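Local coordinates for heme peroxidase (Bacteroides thetaiotaomicron, PDB 2GVK), which probably oxidises dyes and other substrates with hydrogen peroxide at a heme, as a dye-decolorizing peroxidase, at residues G84-L89 with A180-G185; D16-Q21 with E167-F172; E98-V103 with R291-S296; V198-N201 with Q207-K210. One frame throughout, in Å; residues are numbered along the deposited sequence.

Interaction 1. Residues G84-L89 with A180-G185; sequences GKPKEL and ADFAGG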
loop_
_atom_site.group_PDB
_atom_site.type_symbol
_atom_site.label_atom_id
_atom_site.label_comp_id
_atom_site.label_asym_id
_atom_site.label_seq_id
_atom_site.Cartn_x
_atom_site.Cartn_y
_atom_site.Cartn_z
ATOM N N GLY A 84 17.356 42.637 8.878
ATOM C CA GLY A 84 18.641 42.097 9.273
ATOM C C GLY A 84 19.073 41.025 8.287
ATOM O O GLY A 84 18.448 40.844 7.270
ATOM N N LYS A 85 20.129 40.310 8.605
ATOM C CA LYS A 85 20.635 39.283 7.713
ATOM C C LYS A 85 21.328 38.197 8.507
ATOM O O LYS A 85 22.060 38.491 9.437
ATOM C CB LYS A 85 21.606 39.901 6.700
ATOM C CG LYS A 85 21.828 39.083 5.427
ATOM C CD LYS A 85 22.404 39.962 4.311
ATOM C CE LYS A 85 22.500 39.227 2.976
ATOM N NZ LYS A 85 23.106 40.074 1.921
ATOM N N PRO A 86 21.075 36.916 8.155
ATOM C CA PRO A 86 21.782 35.830 8.828
ATOM C C PRO A 86 23.296 36.010 8.737
ATOM O O PRO A 86 23.797 36.490 7.714
ATOM C CB PRO A 86 21.329 34.597 8.060
ATOM C CG PRO A 86 20.001 34.967 7.523
ATOM C CD PRO A 86 20.075 36.408 7.195
ATOM N N LYS A 87 24.005 35.622 9.799
ATOM C CA LYS A 87 25.420 35.921 9.927
ATOM C C LYS A 87 26.276 35.377 8.791
ATOM O O LYS A 87 27.248 36.024 8.394
ATOM C CB LYS A 87 25.946 35.411 11.270
ATOM C CG LYS A 87 25.444 36.210 12.429
ATOM C CD LYS A 87 25.862 35.630 13.739
ATOM C CE LYS A 87 25.345 36.477 14.876
ATOM N NZ LYS A 87 25.980 36.128 16.140
ATOM N N GLU A 88 25.889 34.232 8.230
ATOM C CA GLU A 88 26.686 33.588 7.171
ATOM C C GLU A 88 26.055 33.696 5.770
ATOM O O GLU A 88 26.512 33.030 4.828
ATOM C CB GLU A 88 26.919 32.135 7.516
ATOM C CG GLU A 88 27.580 31.932 8.865
ATOM C CD GLU A 88 27.908 30.479 9.141
ATOM O OE1 GLU A 88 28.697 29.889 8.375
ATOM O OE2 GLU A 88 27.396 29.931 10.142
ATOM N N LEU A 89 25.007 34.518 5.623
ATOM C CA LEU A 89 24.383 34.682 4.313
ATOM C C LEU A 89 25.133 35.697 3.465
ATOM O O LEU A 89 24.966 36.924 3.611
ATOM C CB LEU A 89 22.921 35.050 4.426
ATOM C CG LEU A 89 22.202 35.165 3.060
ATOM C CD1 LEU A 89 22.266 33.859 2.244
ATOM C CD2 LEU A 89 20.767 35.607 3.252
ATOM N N ALA A 180 20.296 34.232 17.052
ATOM C CA ALA A 180 18.923 34.142 17.561
ATOM C C ALA A 180 17.864 34.782 16.676
ATOM O O ALA A 180 16.730 34.302 16.635
ATOM C CB ALA A 180 18.853 34.733 18.974
ATOM N N ASP A 181 18.203 35.855 15.968
ATOM C CA ASP A 181 17.203 36.536 15.137
ATOM C C ASP A 181 16.752 35.644 13.978
ATOM O O ASP A 181 15.739 35.898 13.354
ATOM C CB ASP A 181 17.743 37.852 14.578
ATOM C CG ASP A 181 18.032 38.900 15.681
ATOM O OD1 ASP A 181 17.654 38.677 16.855
ATOM O OD2 ASP A 181 18.676 39.927 15.365
ATOM N N PHE A 182 17.517 34.600 13.698
ATOM C CA PHE A 182 17.209 33.711 12.567
ATOM C C PHE A 182 17.144 32.256 12.965
ATOM O O PHE A 182 17.113 31.376 12.107
ATOM C CB PHE A 182 18.224 33.926 11.449
ATOM C CG PHE A 182 18.208 35.324 10.903
ATOM C CD1 PHE A 182 17.177 35.729 10.060
ATOM C CD2 PHE A 182 19.091 36.268 11.371
ATOM C CE1 PHE A 182 17.088 37.027 9.643
ATOM C CE2 PHE A 182 19.011 37.569 10.954
ATOM C CZ PHE A 182 18.000 37.953 10.082
ATOM N N ALA A 183 17.008 32.008 14.257
ATOM C CA ALA A 183 16.852 30.664 14.756
ATOM C C ALA A 183 15.636 30.023 14.118
ATOM O O ALA A 183 14.589 30.667 13.955
ATOM C CB ALA A 183 16.717 30.669 16.282
ATOM N N GLY A 184 15.762 28.745 13.779
ATOM C CA GLY A 184 14.705 28.038 13.048
ATOM C C GLY A 184 14.939 28.062 11.543
ATOM O O GLY A 184 14.248 27.391 10.797
ATOM N N GLY A 185 15.897 28.880 11.093
ATOM C CA GLY A 185 16.244 28.938 9.682
ATOM C C GLY A 185 17.318 27.902 9.327
ATOM O O GLY A 185 17.784 27.137 10.194
#
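Phe-182 turns its CG anti to its own carbonyl carbon (chi1 -61°), which aims the ring at Pro-86, while the prolyl ring, puckered C-gamma exo, presents CG and CD to it. The result is a proline-aromatic CH-pi contact between two loops of the Dyp-type peroxidase fold, one after helix 73-79 and the other before strand 186-195. Pro-86 CD lies 3.9 Å from the centroid of the Phe-182 ring and 10° off its normal, squarely over the face. Pro-86 CG meets Phe-182 CG at 3.8 Å, and the two side chains cross at about a right angle. Further along the ring the partner is backbone: Pro-86 N lies over the same aromatic face toward its rim, and Lys-85 C approaches Phe-182 CE2 obliquely at 3.4 Å. Each loop is folded by a beta turn, type I from Pro-86 to Leu-89 and type II from Phe-182 to Gly-185. Trp-76 of helix 73-79 also packs on Phe-182, and it donates from NE1 to Gly-84 O. Lys-85 starts away from Phe-182, and its NZ is hydrogen-bonded to Thr-77 OG1 and Ala-73 O. Gly-84, whose positive phi favours glycine, brings its C to 3.7 Å from Phe-182 CZ.

Interaction 2. Residues D16-Q21 with E167-F172; sequences DVAGKQ and ENPYHF. With EDO (1,2-ethanediol), chain K.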
loop_
_atom_site.group_PDB
_atom_site.type_symbol
_atom_site.label_atom_id
_atom_site.label_comp_id
_atom_site.label_asym_id
_atom_site.label_seq_id
_atom_site.Cartn_x
_atom_site.Cartn_y
_atom_site.Cartn_z
ATOM N N ASP A 16 10.966 22.267 6.232
ATOM C CA ASP A 16 11.301 20.858 6.174
ATOM C C ASP A 16 12.741 20.659 5.695
ATOM O O ASP A 16 12.979 20.109 4.618
ATOM C CB ASP A 16 10.316 20.131 5.236
ATOM C CG ASP A 16 10.377 18.616 5.372
ATOM O OD1 ASP A 16 10.714 18.116 6.468
ATOM O OD2 ASP A 16 10.040 17.926 4.391
ATOM N N VAL A 17 13.681 21.030 6.529
ATOM C CA VAL A 17 15.074 21.005 6.166
ATOM C C VAL A 17 15.780 19.745 6.643
ATOM O O VAL A 17 16.950 19.519 6.334
ATOM C CB VAL A 17 15.791 22.236 6.739
ATOM C CG1 VAL A 17 15.181 23.507 6.167
ATOM C CG2 VAL A 17 15.729 22.241 8.246
ATOM N N ALA A 18 15.075 18.925 7.393
ATOM C CA ALA A 18 15.621 17.683 7.851
ATOM C C ALA A 18 14.773 16.562 7.350
ATOM O O ALA A 18 14.803 15.481 7.890
ATOM C CB ALA A 18 15.684 17.657 9.334
ATOM N N GLY A 19 13.990 16.832 6.305
ATOM C CA GLY A 19 13.171 15.823 5.698
ATOM C C GLY A 19 13.991 14.747 4.983
ATOM O O GLY A 19 15.169 14.960 4.626
ATOM N N LYS A 20 13.387 13.584 4.813
ATOM C CA LYS A 20 13.960 12.554 4.004
ATOM C C LYS A 20 13.822 12.952 2.584
ATOM O O LYS A 20 13.075 13.886 2.257
ATOM C CB LYS A 20 13.223 11.230 4.222
ATOM N N GLN A 21 14.542 12.251 1.714
ATOM C CA GLN A 21 14.494 12.512 0.283
ATOM C C GLN A 21 13.245 11.908 -0.346
ATOM O O GLN A 21 12.936 10.734 -0.141
ATOM C CB GLN A 21 15.747 11.961 -0.404
ATOM C CG GLN A 21 17.021 12.120 0.410
ATOM C CD GLN A 21 17.947 10.926 0.281
ATOM O OE1 GLN A 21 17.746 10.069 -0.581
ATOM N NE2 GLN A 21 18.961 10.865 1.135
ATOM N N GLU A 167 21.144 10.596 16.630
ATOM C CA GLU A 167 21.331 12.017 16.523
ATOM C C GLU A 167 20.096 12.643 15.885
ATOM O O GLU A 167 19.423 12.018 15.077
ATOM C CB GLU A 167 22.561 12.335 15.692
ATOM C CG GLU A 167 23.870 12.116 16.440
ATOM C CD GLU A 167 25.069 12.621 15.672
ATOM O OE1 GLU A 167 25.171 12.310 14.441
ATOM O OE2 GLU A 167 25.929 13.317 16.303
ATOM N N ASN A 168 19.863 13.907 16.197
ATOM C CA ASN A 168 18.709 14.633 15.692
ATOM C C ASN A 168 19.097 15.487 14.506
ATOM O O ASN A 168 19.877 16.412 14.650
ATOM C CB ASN A 168 18.142 15.510 16.812
ATOM C CG ASN A 168 17.097 16.477 16.335
ATOM O OD1 ASN A 168 16.501 16.316 15.275
ATOM N ND2 ASN A 168 16.823 17.470 17.158
ATOM N N PRO A 169 18.545 15.188 13.335
ATOM C CA PRO A 169 18.969 15.939 12.144
ATOM C C PRO A 169 18.688 17.438 12.234
ATOM O O PRO A 169 19.423 18.222 11.661
ATOM C CB PRO A 169 18.168 15.305 11.016
ATOM C CG PRO A 169 17.034 14.592 11.694
ATOM C CD PRO A 169 17.512 14.190 13.022
ATOM N N TYR A 170 17.656 17.834 12.975
ATOM C CA TYR A 170 17.368 19.289 13.154
ATOM C C TYR A 170 18.502 20.031 13.844
ATOM O O TYR A 170 18.738 21.206 13.575
ATOM C CB TYR A 170 16.065 19.502 13.916
ATOM C CG TYR A 170 14.882 19.139 13.117
ATOM C CD1 TYR A 170 14.400 19.989 12.136
ATOM C CD2 TYR A 170 14.260 17.911 13.283
ATOM C CE1 TYR A 170 13.341 19.651 11.367
ATOM C CE2 TYR A 170 13.192 17.554 12.509
ATOM C CZ TYR A 170 12.722 18.429 11.558
ATOM O OH TYR A 170 11.631 18.087 10.779
ATOM N N HIS A 171 19.199 19.354 14.742
ATOM C CA HIS A 171 20.307 19.948 15.412
ATOM C C HIS A 171 21.386 20.394 14.418
ATOM O O HIS A 171 22.087 21.374 14.650
ATOM C CB HIS A 171 20.900 18.968 16.425
ATOM C CG HIS A 171 22.192 19.416 17.008
ATOM N ND1 HIS A 171 22.286 20.466 17.901
ATOM C CD2 HIS A 171 23.458 18.967 16.820
ATOM C CE1 HIS A 171 23.552 20.640 18.237
ATOM N NE2 HIS A 171 24.284 19.748 17.590
ATOM N N PHE A 172 21.515 19.659 13.329
ATOM C CA PHE A 172 22.566 19.912 12.344
ATOM C C PHE A 172 22.108 20.740 11.163
ATOM O O PHE A 172 22.930 21.311 10.455
ATOM C CB PHE A 172 23.132 18.587 11.836
ATOM C CG PHE A 172 23.809 17.794 12.889
ATOM C CD1 PHE A 172 25.114 18.084 13.251
ATOM C CD2 PHE A 172 23.114 16.833 13.602
ATOM C CE1 PHE A 172 25.730 17.386 14.255
ATOM C CE2 PHE A 172 23.721 16.140 14.616
ATOM C CZ PHE A 172 25.030 16.394 14.928
HETATM C C1 EDO K . 26.943 21.503 14.257
HETATM O O1 EDO K . 27.528 22.826 14.349
HETATM C C2 EDO K . 25.725 21.399 15.163
HETATM O O2 EDO K . 24.656 22.196 14.636
#
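The shortest polar bond beside the contact of Ala-18 with Tyr-170 runs from O2 of a 1,2-ethanediol molecule to His-171 O, 2.7 Å long; the diol, probably from the crystallisation liquor, is also bonded to Ser-268 OG. A second bond caps the helix: Asn-168 is its N-cap, and Asn-168 OD1 accepts from Tyr-170 N at 3.0 Å, with the donor well above the carbonyl plane rather than on a lone pair. The contact itself is apolar and centred on one methyl group. Ala-18 CB sits over the middle of the Tyr-170 ring, 3.7 Å from its centroid and 12° off the normal, a CH-pi contact at close range. From another direction Pro-169 CB touches the same Ala-18 CB at 3.8 Å, so the methyl sits in the corner formed by the prolyl ring and the aromatic face. Tyr-170 CG lies beside its backbone N (chi1 -70°), and this torsion carries the ring from the first helical turn out over Ala-18. Nearby, in one of the two conformers of Asp-16, its OD2 is held by Ser-66 OG. An alanine in place of Tyr-170 is likely to uncover the Ala-18 methyl on its aromatic side, leaving Pro-169, of the two side chains described, against it. The contact thus lays the loop that leads into strand 24-32 against the start of helix 169-173, where Pro-169 packs in turn on Val-245 of strand 245-253.

Interaction 3. Residues E98-V103 with R291-S296; sequences EKYTAV and RLLDFS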
loop_
_atom_site.group_PDB
_atom_site.type_symbol
_atom_site.label_atom_id
_atom_site.label_comp_id
_atom_site.label_asym_id
_atom_site.label_seq_id
_atom_site.Cartn_x
_atom_site.Cartn_y
_atom_site.Cartn_z
ATOM N N GLU A 98 43.623 23.014 -7.424
ATOM C CA GLU A 98 44.631 22.896 -8.460
ATOM C C GLU A 98 44.042 22.257 -9.708
ATOM O O GLU A 98 44.465 22.548 -10.805
ATOM C CB GLU A 98 45.847 22.087 -7.956
ATOM C CG GLU A 98 46.908 21.791 -9.065
ATOM C CD GLU A 98 48.368 21.677 -8.514
ATOM O OE1 GLU A 98 48.956 22.739 -8.160
ATOM O OE2 GLU A 98 48.941 20.539 -8.538
ATOM N N LYS A 99 42.997 21.459 -9.531
ATOM C CA LYS A 99 42.411 20.725 -10.633
ATOM C C LYS A 99 40.909 21.019 -10.807
ATOM O O LYS A 99 40.420 21.136 -11.926
ATOM C CB LYS A 99 42.619 19.226 -10.414
ATOM C CG LYS A 99 42.272 18.390 -11.585
ATOM C CD LYS A 99 42.989 17.025 -11.547
ATOM N N TYR A 100 40.186 21.090 -9.700
ATOM C CA TYR A 100 38.742 21.217 -9.749
ATOM C C TYR A 100 38.269 22.507 -9.130
ATOM O O TYR A 100 38.911 23.046 -8.234
ATOM C CB TYR A 100 38.110 20.041 -9.035
ATOM C CG TYR A 100 38.483 18.732 -9.644
ATOM C CD1 TYR A 100 38.259 18.498 -10.989
ATOM C CD2 TYR A 100 39.085 17.743 -8.899
ATOM C CE1 TYR A 100 38.619 17.319 -11.581
ATOM C CE2 TYR A 100 39.457 16.529 -9.489
ATOM C CZ TYR A 100 39.200 16.324 -10.826
ATOM O OH TYR A 100 39.578 15.154 -11.440
ATOM N N THR A 101 37.111 22.987 -9.599
ATOM C CA THR A 101 36.526 24.217 -9.095
ATOM C C THR A 101 35.086 24.017 -8.692
ATOM O O THR A 101 34.289 23.470 -9.458
ATOM C CB THR A 101 36.567 25.344 -10.168
ATOM O OG1 THR A 101 37.920 25.605 -10.547
ATOM C CG2 THR A 101 35.944 26.630 -9.628
ATOM N N ALA A 102 34.757 24.434 -7.475
ATOM C CA ALA A 102 33.370 24.545 -7.060
ATOM C C ALA A 102 32.911 25.943 -7.464
ATOM O O ALA A 102 33.220 26.943 -6.783
ATOM C CB ALA A 102 33.237 24.343 -5.605
ATOM N N VAL A 103 32.210 26.013 -8.598
ATOM C CA VAL A 103 31.767 27.272 -9.166
ATOM C C VAL A 103 30.659 27.927 -8.327
ATOM O O VAL A 103 29.960 27.265 -7.573
ATOM C CB VAL A 103 31.250 27.085 -10.629
ATOM C CG1 VAL A 103 32.394 26.604 -11.560
ATOM C CG2 VAL A 103 30.050 26.118 -10.674
ATOM N N ARG A 291 38.080 11.895 -4.608
ATOM C CA ARG A 291 38.294 11.074 -5.787
ATOM C C ARG A 291 37.042 11.035 -6.688
ATOM O O ARG A 291 37.144 10.876 -7.884
ATOM C CB ARG A 291 38.686 9.673 -5.365
ATOM C CG ARG A 291 38.828 8.726 -6.461
ATOM C CD ARG A 291 40.199 8.759 -7.119
ATOM N NE ARG A 291 40.382 7.527 -7.854
ATOM C CZ ARG A 291 40.267 7.399 -9.164
ATOM N NH1 ARG A 291 40.168 8.459 -9.939
ATOM N NH2 ARG A 291 40.335 6.185 -9.710
ATOM N N LEU A 292 35.877 11.214 -6.093
ATOM C CA LEU A 292 34.628 11.206 -6.869
ATOM C C LEU A 292 34.572 12.375 -7.837
ATOM O O LEU A 292 33.886 12.305 -8.852
ATOM C CB LEU A 292 33.414 11.208 -5.954
ATOM C CG LEU A 292 32.039 11.058 -6.634
ATOM C CD1 LEU A 292 31.974 9.848 -7.564
ATOM C CD2 LEU A 292 30.965 10.980 -5.598
ATOM N N LEU A 293 35.339 13.428 -7.565
ATOM C CA LEU A 293 35.409 14.560 -8.498
ATOM C C LEU A 293 36.159 14.212 -9.802
ATOM O O LEU A 293 36.036 14.920 -10.785
ATOM C CB LEU A 293 36.041 15.779 -7.845
ATOM C CG LEU A 293 35.231 16.431 -6.718
ATOM C CD1 LEU A 293 36.031 17.582 -6.098
ATOM C CD2 LEU A 293 33.885 16.929 -7.198
ATOM N N ASP A 294 36.846 13.074 -9.825
ATOM C CA ASP A 294 37.449 12.596 -11.059
ATOM C C ASP A 294 36.350 12.078 -12.023
ATOM O O ASP A 294 36.621 11.796 -13.175
ATOM C CB ASP A 294 38.467 11.486 -10.775
ATOM C CG ASP A 294 39.708 11.989 -9.992
ATOM O OD1 ASP A 294 39.972 13.218 -9.969
ATOM O OD2 ASP A 294 40.408 11.150 -9.392
ATOM N N PHE A 295 35.118 11.955 -11.523
ATOM C CA PHE A 295 34.012 11.425 -12.315
ATOM C C PHE A 295 32.807 12.331 -12.296
ATOM O O PHE A 295 31.752 11.981 -12.847
ATOM C CB PHE A 295 33.615 10.038 -11.796
ATOM C CG PHE A 295 34.717 9.073 -11.793
ATOM C CD1 PHE A 295 35.002 8.320 -12.923
ATOM C CD2 PHE A 295 35.529 8.925 -10.670
ATOM C CE1 PHE A 295 36.057 7.436 -12.924
ATOM C CE2 PHE A 295 36.589 8.052 -10.678
ATOM C CZ PHE A 295 36.846 7.300 -11.800
ATOM N N SER A 296 32.955 13.502 -11.678
ATOM C CA SER A 296 31.824 14.403 -11.422
ATOM C C SER A 296 32.250 15.854 -11.557
ATOM O O SER A 296 33.132 16.305 -10.840
ATOM C CB SER A 296 31.273 14.181 -9.994
ATOM O OG SER A 296 31.164 12.804 -9.679
#
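A hydrogen bond and a CH-pi contact join Tyr-100 to the 3-10 turn at Leu-293 and Asp-294, and a salt bridge within the turn holds Asp-294. The hydrogen bond is very short, 2.5 Å from Tyr-100 OH to Asp-294 OD1; the acceptor lies at the edge of the ring, in its plane, and the carboxylate is turned 50° from that plane. The salt bridge stays within segment 291-296: Arg-291 NH1, in one of two modelled conformers, donates to the anti lone pair of Asp-294 OD2 at 2.8 Å, close to the guanidinium plane. In the apolar contact Leu-293 CB lies 4.1 Å from the centroid of the Tyr-100 ring and 25° off the normal, nearest to Tyr-100 CD2. On the opposite face Lys-99 CG lies over the ring centre, 3.7 Å above the plane, so the aromatic plate is held between two aliphatic chains. With CG beside its backbone N (chi1 -60°), Tyr-100 leaves the loop before strand 101-102 and reaches across to the turn. Phe-281 of helix 270-281 packs against both Tyr-100 and Leu-293. A phenylalanine here would probably leave Asp-294 OD1 without its hydroxyl mate. Where the arginine takes the conformer described, the two carboxylate oxygens of Asp-294 are divided between a phenol and a guanidinium, which would probably favour an ionised aspartate.

Interaction 4. Residues V198-N201 with Q207-K210; sequences VAWN and QQEK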
loop_
_atom_site.group_PDB
_atom_site.type_symbol
_atom_site.label_atom_id
_atom_site.label_comp_id
_atom_site.label_asym_id
_atom_site.label_seq_id
_atom_site.Cartn_x
_atom_site.Cartn_y
_atom_site.Cartn_z
ATOM N N VAL A 198 30.653 6.865 -18.445
ATOM C CA VAL A 198 31.423 5.897 -19.194
ATOM C C VAL A 198 32.707 5.539 -18.436
ATOM O O VAL A 198 32.996 4.368 -18.215
ATOM C CB VAL A 198 31.745 6.412 -20.618
ATOM C CG1 VAL A 198 32.723 5.507 -21.294
ATOM C CG2 VAL A 198 30.455 6.522 -21.427
ATOM N N ALA A 199 33.403 6.547 -17.932
ATOM C CA ALA A 199 34.610 6.308 -17.152
ATOM C C ALA A 199 34.287 5.581 -15.836
ATOM O O ALA A 199 35.029 4.704 -15.413
ATOM C CB ALA A 199 35.295 7.583 -16.877
ATOM N N TRP A 200 33.193 5.984 -15.180
ATOM C CA TRP A 200 32.782 5.375 -13.914
ATOM C C TRP A 200 32.468 3.900 -14.084
ATOM O O TRP A 200 32.911 3.067 -13.298
ATOM C CB TRP A 200 31.563 6.100 -13.360
ATOM C CG TRP A 200 31.026 5.520 -12.108
ATOM C CD1 TRP A 200 29.848 4.870 -11.954
ATOM C CD2 TRP A 200 31.651 5.539 -10.805
ATOM N NE1 TRP A 200 29.700 4.460 -10.662
ATOM C CE2 TRP A 200 30.780 4.885 -9.925
ATOM C CE3 TRP A 200 32.867 6.042 -10.311
ATOM C CZ2 TRP A 200 31.066 4.739 -8.557
ATOM C CZ3 TRP A 200 33.149 5.893 -8.952
ATOM C CH2 TRP A 200 32.264 5.229 -8.102
ATOM N N ASN A 201 31.712 3.582 -15.127
ATOM C CA ASN A 201 31.273 2.218 -15.358
ATOM C C ASN A 201 32.443 1.310 -15.791
ATOM O O ASN A 201 32.364 0.106 -15.686
ATOM C CB ASN A 201 30.146 2.188 -16.410
ATOM C CG ASN A 201 28.793 2.679 -15.860
ATOM O OD1 ASN A 201 28.529 2.611 -14.665
ATOM N ND2 ASN A 201 27.910 3.064 -16.755
ATOM N N GLN A 207 37.323 -0.851 -7.121
ATOM C CA GLN A 207 37.881 0.504 -7.257
ATOM C C GLN A 207 36.796 1.563 -7.001
ATOM O O GLN A 207 37.058 2.590 -6.382
ATOM C CB GLN A 207 38.510 0.714 -8.647
ATOM C CG GLN A 207 39.743 -0.175 -8.926
ATOM C CD GLN A 207 40.327 0.042 -10.336
ATOM O OE1 GLN A 207 40.113 1.086 -10.957
ATOM N NE2 GLN A 207 41.069 -0.949 -10.832
ATOM N N GLN A 208 35.564 1.284 -7.449
ATOM C CA GLN A 208 34.447 2.196 -7.184
ATOM C C GLN A 208 34.248 2.339 -5.675
ATOM O O GLN A 208 33.981 3.423 -5.180
ATOM C CB GLN A 208 33.144 1.700 -7.819
ATOM C CG GLN A 208 33.082 1.821 -9.328
ATOM C CD GLN A 208 31.741 1.376 -9.880
ATOM O OE1 GLN A 208 30.927 0.807 -9.160
ATOM N NE2 GLN A 208 31.515 1.613 -11.176
ATOM N N GLU A 209 34.371 1.228 -4.949
ATOM C CA GLU A 209 34.220 1.244 -3.489
ATOM C C GLU A 209 35.299 2.090 -2.808
ATOM O O GLU A 209 35.042 2.734 -1.780
ATOM C CB GLU A 209 34.239 -0.184 -2.946
ATOM C CG GLU A 209 32.991 -0.976 -3.338
ATOM C CD GLU A 209 33.019 -2.411 -2.873
ATOM O OE1 GLU A 209 34.129 -2.974 -2.721
ATOM O OE2 GLU A 209 31.925 -3.004 -2.728
ATOM N N LYS A 210 36.494 2.113 -3.402
ATOM C CA LYS A 210 37.602 2.925 -2.877
ATOM C C LYS A 210 37.387 4.398 -3.162
ATOM O O LYS A 210 37.838 5.251 -2.406
ATOM C CB LYS A 210 38.918 2.465 -3.460
ATOM C CG LYS A 210 39.325 1.095 -2.933
ATOM C CD LYS A 210 40.688 0.717 -3.282
ATOM C CE LYS A 210 41.023 -0.649 -2.670
ATOM N NZ LYS A 210 40.523 -0.746 -1.223
HETATM O O HOH W 1 29.166 0.664 -12.694
#
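Gln-208 stretches across to helix 197-201 and lays its amide flat on the indole of Trp-200, the two planes only 4° apart. Two torsions make this possible. Trp-200 swings CG opposite its backbone N (chi1 177°), which sets the indole on the side of its own carbonyl carbon; Gln-208 is extended beyond CG (chi2 -177°), long enough for its amide to pass over the indole and reach the Trp-200 carbonyl on the same side of the ring. The chain covers the ring in order: Gln-208 CB lies 3.6 Å from Trp-200 CH2, and Gln-208 CG lies 3.7 Å from the centroid of the six-membered ring, a CH-pi contact over its face. The amide nitrogen then comes above the pyrrole side, where Gln-208 NE2 and Trp-200 NE1 are both donors and do not bond each other. Instead Gln-208 NE2 gives one N-H to Trp-200 O at 2.9 Å and the other to a water at 3.0 Å, and that water donates to Asn-201 OD1. Trp-200 NE1 and Gln-208 OE1 have partners outside: Ile-154 O and Lys-216 NZ. Phe-295 meets the indole edge-to-face. In sum, this is an amide-pi stack joined to a side-chain bond to a helix-end carbonyl, in a pair of short consecutive helices, 197-201 and 205-212, joined by a three-residue link.

From the N terminus, interaction 2 opens first, at 16-21, followed by interaction 1 at 84-89 and interaction 3 at 98-103. They close in the same order, at 167-172, 180-185 and 291-296, so every pair of these three crosses. Interaction 2 joins the loop before strand 24-32 to helix 169-173, interaction 1 the loop after helix 73-79 to the loop before strand 186-195, and interaction 3 the loop before strand 101-102 to the 3-10 turn before strand 296-306. Interaction 4 is local, bridging helices 197-201 and 205-212; it falls within the span of interaction 3 and follows interactions 1 and 2 in series. Interactions 3 and 4 touch, Phe-295 CD1 lying 3.7 Å from Trp-200 N.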